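Local coordinates for protein putative marr-family transcriptional repressor (Streptomyces coelicolor, PDB 3ZPL) that binds DNA through winged helix motifs and probably acts as a MarR-family transcriptional repressor, at the interface of chains A and B. Numbering follows the deposited sequence. Chains: chain A/B, Putative marr-family transcriptional repressor.

Contact 1: the interface of chains A and B. Residues chain A 33, 157, 160-161; chain B 32-33, 36-37, 157.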
loop_
_atom_site.group_PDB
_atom_site.type_symbol
_atom_site.label_atom_id
_atom_site.label_comp_id
_atom_site.label_asym_id
_atom_site.label_seq_id
_atom_site.Cartn_x
_atom_site.Cartn_y
_atom_site.Cartn_z
ATOM N N TYR A 33 9.099 2.251 6.604
ATOM C CA TYR A 33 7.742 2.583 6.160
ATOM C C TYR A 33 7.288 1.637 5.045
ATOM O O TYR A 33 6.268 0.973 5.165
ATOM C CB TYR A 33 7.615 4.020 5.684
ATOM C CG TYR A 33 6.261 4.285 5.077
ATOM C CD1 TYR A 33 5.144 4.493 5.879
ATOM C CD2 TYR A 33 6.082 4.276 3.691
ATOM C CE1 TYR A 33 3.891 4.710 5.330
ATOM C CE2 TYR A 33 4.834 4.486 3.130
ATOM C CZ TYR A 33 3.739 4.701 3.954
ATOM O OH TYR A 33 2.484 4.920 3.414
ATOM N N MET A 157 0.403 10.944 9.481
ATOM C CA MET A 157 -0.211 10.507 8.242
ATOM C C MET A 157 -1.136 11.593 7.706
ATOM O O MET A 157 -1.182 11.817 6.509
ATOM C CB MET A 157 -0.934 9.179 8.431
ATOM C CG MET A 157 -0.020 8.018 8.827
ATOM S SD MET A 157 1.416 7.761 7.768
ATOM C CE MET A 157 0.794 6.825 6.379
ATOM N N VAL A 160 0.801 14.001 5.630
ATOM C CA VAL A 160 1.158 13.336 4.379
ATOM C C VAL A 160 -0.048 13.301 3.439
ATOM O O VAL A 160 0.076 13.608 2.257
ATOM C CB VAL A 160 1.683 11.902 4.632
ATOM C CG1 VAL A 160 1.778 11.109 3.340
ATOM C CG2 VAL A 160 3.038 11.952 5.322
ATOM N N ALA A 161 -1.205 12.936 3.971
ATOM C CA ALA A 161 -2.422 12.885 3.173
ATOM C C ALA A 161 -2.818 14.281 2.706
ATOM O O ALA A 161 -2.989 14.513 1.503
ATOM C CB ALA A 161 -3.558 12.245 3.957
ATOM N N SER B 32 -6.660 8.026 8.651
ATOM C CA SER B 32 -5.661 8.907 8.049
ATOM C C SER B 32 -4.412 8.143 7.600
ATOM O O SER B 32 -3.776 8.522 6.611
ATOM C CB SER B 32 -5.317 10.080 8.970
ATOM O OG SER B 32 -4.688 9.635 10.157
ATOM N N TYR B 33 -4.084 7.055 8.283
ATOM C CA TYR B 33 -3.062 6.155 7.767
ATOM C C TYR B 33 -3.469 5.614 6.399
ATOM O O TYR B 33 -2.720 5.754 5.430
ATOM C CB TYR B 33 -2.774 4.985 8.709
ATOM C CG TYR B 33 -1.844 3.979 8.064
ATOM C CD1 TYR B 33 -0.470 4.207 7.999
ATOM C CD2 TYR B 33 -2.340 2.814 7.489
ATOM C CE1 TYR B 33 0.391 3.293 7.390
ATOM C CE2 TYR B 33 -1.495 1.893 6.877
ATOM C CZ TYR B 33 -0.129 2.132 6.830
ATOM O OH TYR B 33 0.707 1.221 6.224
ATOM N N ALA B 36 -3.348 8.242 3.535
ATOM C CA ALA B 36 -1.984 8.638 3.241
ATOM C C ALA B 36 -1.315 7.573 2.413
ATOM O O ALA B 36 -0.779 7.855 1.331
ATOM C CB ALA B 36 -1.229 8.860 4.539
ATOM N N ALA B 37 -1.333 6.346 2.928
ATOM C CA ALA B 37 -0.666 5.232 2.251
ATOM C C ALA B 37 -1.200 5.037 0.842
ATOM O O ALA B 37 -0.421 4.851 -0.106
ATOM C CB ALA B 37 -0.821 3.954 3.036
ATOM N N MET B 157 6.907 2.460 12.438
ATOM C CA MET B 157 6.748 1.505 11.350
ATOM C C MET B 157 7.572 0.246 11.608
ATOM O O MET B 157 7.100 -0.851 11.364
ATOM C CB MET B 157 7.082 2.139 10.004
ATOM C CG MET B 157 6.169 3.302 9.626
ATOM S SD MET B 157 4.395 2.930 9.652
ATOM C CE MET B 157 3.778 4.581 9.366
#
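The ring of A:Tyr33 meets the side chain of B:Met157 at its edge: the methyl CE lies in the ring plane, 3.7 Å from CD1. On the twin ring, B:Tyr33, the methyl CE of A:Met157 comes instead to the CD1 rim from above the plane. B:Ala37 CB lies toward that face, 4.3 Å above the plane and offset to the rim. In both pairs methionine and tyrosine run side by side and point the same way. The two thioethers end differently: B:Met157 is extended at its last torsion (chi3 173°), whereas A:Met157 is bent there (chi3 -82°), and its methyl also packs on B:Ala36 CB. Nearer the backbone of A:Met157, CG rests 3.7 Å from B:Tyr33 CA, and CB lies against the main chain of B:Ser32. A:Tyr33 reaches across with CG anti to the backbone N (chi1 173°), bringing its phenol OH to 3.4 Å from B:Ala37 CA. Replacing A:Tyr33 by alanine would probably leave the B:Met157 methyl without its edge partner and open a gap beside B:Ala37. A:Val160 CG1 lies 3.9 Å from B:Ala36 CB, and A:Ala161 CB 4.0 Å from B:Ala36 CA. The small alanines probably allow helix 147-164 of A to approach helix 24-51 of B. Helix 147-164 of B packs on helix 24-52 of A, and the two N-terminal helices also meet, in the helical dimerisation region typical of MarR proteins.

Contact 2: the interface of chains A and B. Residues chain A 39-40, 43, 140, 144; chain B 164.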
loop_
_atom_site.group_PDB
_atom_site.type_symbol
_atom_site.label_atom_id
_atom_site.label_comp_id
_atom_site.label_asym_id
_atom_site.label_seq_id
_atom_site.Cartn_x
_atom_site.Cartn_y
_atom_site.Cartn_z
ATOM N N LEU A 39 3.656 -5.031 4.175
ATOM C CA LEU A 39 3.307 -6.192 5.009
ATOM C C LEU A 39 1.887 -6.085 5.545
ATOM O O LEU A 39 1.188 -7.084 5.620
ATOM C CB LEU A 39 4.274 -6.363 6.193
ATOM C CG LEU A 39 5.695 -6.861 5.904
ATOM C CD1 LEU A 39 6.567 -6.589 7.100
ATOM C CD2 LEU A 39 5.736 -8.337 5.547
ATOM N N LEU A 40 1.477 -4.884 5.955
ATOM C CA LEU A 40 0.096 -4.668 6.375
ATOM C C LEU A 40 -0.912 -4.969 5.248
ATOM O O LEU A 40 -1.841 -5.752 5.454
ATOM C CB LEU A 40 -0.124 -3.238 6.864
ATOM C CG LEU A 40 -0.286 -3.050 8.361
ATOM C CD1 LEU A 40 -0.491 -1.571 8.665
ATOM C CD2 LEU A 40 -1.444 -3.880 8.923
ATOM N N HIS A 43 -1.086 -8.608 4.910
ATOM C CA HIS A 43 -1.690 -9.293 6.028
ATOM C C HIS A 43 -3.204 -9.106 6.006
ATOM O O HIS A 43 -3.964 -10.072 6.208
ATOM C CB HIS A 43 -1.088 -8.788 7.336
ATOM C CG HIS A 43 -1.682 -9.418 8.550
ATOM N ND1 HIS A 43 -1.773 -10.783 8.710
ATOM C CD2 HIS A 43 -2.239 -8.870 9.656
ATOM C CE1 HIS A 43 -2.346 -11.048 9.872
ATOM N NE2 HIS A 43 -2.643 -9.903 10.462
ATOM N N ALA A 140 -1.978 -6.144 14.630
ATOM C CA ALA A 140 -0.893 -5.652 13.793
ATOM C C ALA A 140 -0.412 -4.261 14.184
ATOM O O ALA A 140 0.762 -3.943 14.020
ATOM C CB ALA A 140 -1.333 -5.641 12.352
ATOM N N ARG A 144 0.262 -2.617 19.705
ATOM C CA ARG A 144 1.729 -2.531 19.741
ATOM C C ARG A 144 2.277 -1.128 19.981
ATOM O O ARG A 144 3.491 -0.958 20.109
ATOM C CB ARG A 144 2.311 -3.059 18.433
ATOM C CG ARG A 144 1.788 -4.432 18.048
ATOM C CD ARG A 144 2.607 -5.072 16.942
ATOM N NE ARG A 144 3.032 -6.400 17.362
ATOM C CZ ARG A 144 2.764 -7.550 16.743
ATOM N NH1 ARG A 144 2.084 -7.589 15.596
ATOM N NH2 ARG A 144 3.227 -8.686 17.270
ATOM N N LEU B 164 4.700 -8.060 12.174
ATOM C CA LEU B 164 4.087 -8.816 11.089
ATOM C C LEU B 164 5.029 -9.837 10.490
ATOM O O LEU B 164 4.631 -10.631 9.640
ATOM C CB LEU B 164 3.599 -7.860 9.998
ATOM C CG LEU B 164 2.280 -7.171 10.322
ATOM C CD1 LEU B 164 2.178 -5.834 9.605
ATOM C CD2 LEU B 164 1.121 -8.090 9.957
#
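B:Leu164 puts its forked end against helix 24-52 of chain A, each methyl taking a different neighbour. B:Leu164 CD2 lies to one side of the imidazole plane, just beyond the CG-CD2 bond and off the ring, 3.4 Å from A:His43 CG. Because CG of A:His43 is anti to the backbone N (chi1 178°), the imidazole swings to the side of the helix where the leucine arrives, and the two side chains meet at a slant. The A:His43 CB adds to the same contact at 3.5 Å from B:Leu164 CD2, so this methyl bears on the histidine's root as well as its ring. The other methyl, CD1, turns to the preceding stretch of the helix. There B:Leu164 and A:Leu40 cross nearly at right angles, with A:Leu40 CG 3.9 Å from B:Leu164 CD1 and the backbone N of A:Leu40 at a similar distance. A:Leu39 presents CB, not its branched tip, 4.0 Å from B:Leu164 CD1. From helix 120-142, A:Ala140 CB approaches B:Leu164 CD2 more loosely, at 4.2 Å, while A:Arg144 barely grazes the patch. B:Leu164 buries 98 Å² here, far more than any of its partners, and packs chiefly through carbon. Being the last residue of helix 147-164, it fastens that helix end of chain B to two helices of chain A, and the symmetric twin does the same in return, supporting the dimer expected of a MarR regulator.

The C-alpha centres of contact 1 and contact 2 are about 15 Å apart. Both pair the N-terminal helix of one subunit with helix 147-164 of the other, but at different points along the helices: contact 1 uses the first half of the N-terminal helix and the middle to later part of helix 147-164, contact 2 the last residue of helix 147-164 and a later stretch of the N-terminal one. Contact 1 also joins the two N-terminal helices; contact 2 draws in helix 120-142. Repeated by the two-fold axis, these patches intertwine the subunits, and such an interface probably sets the spacing and orientation of the two winged helix domains on DNA.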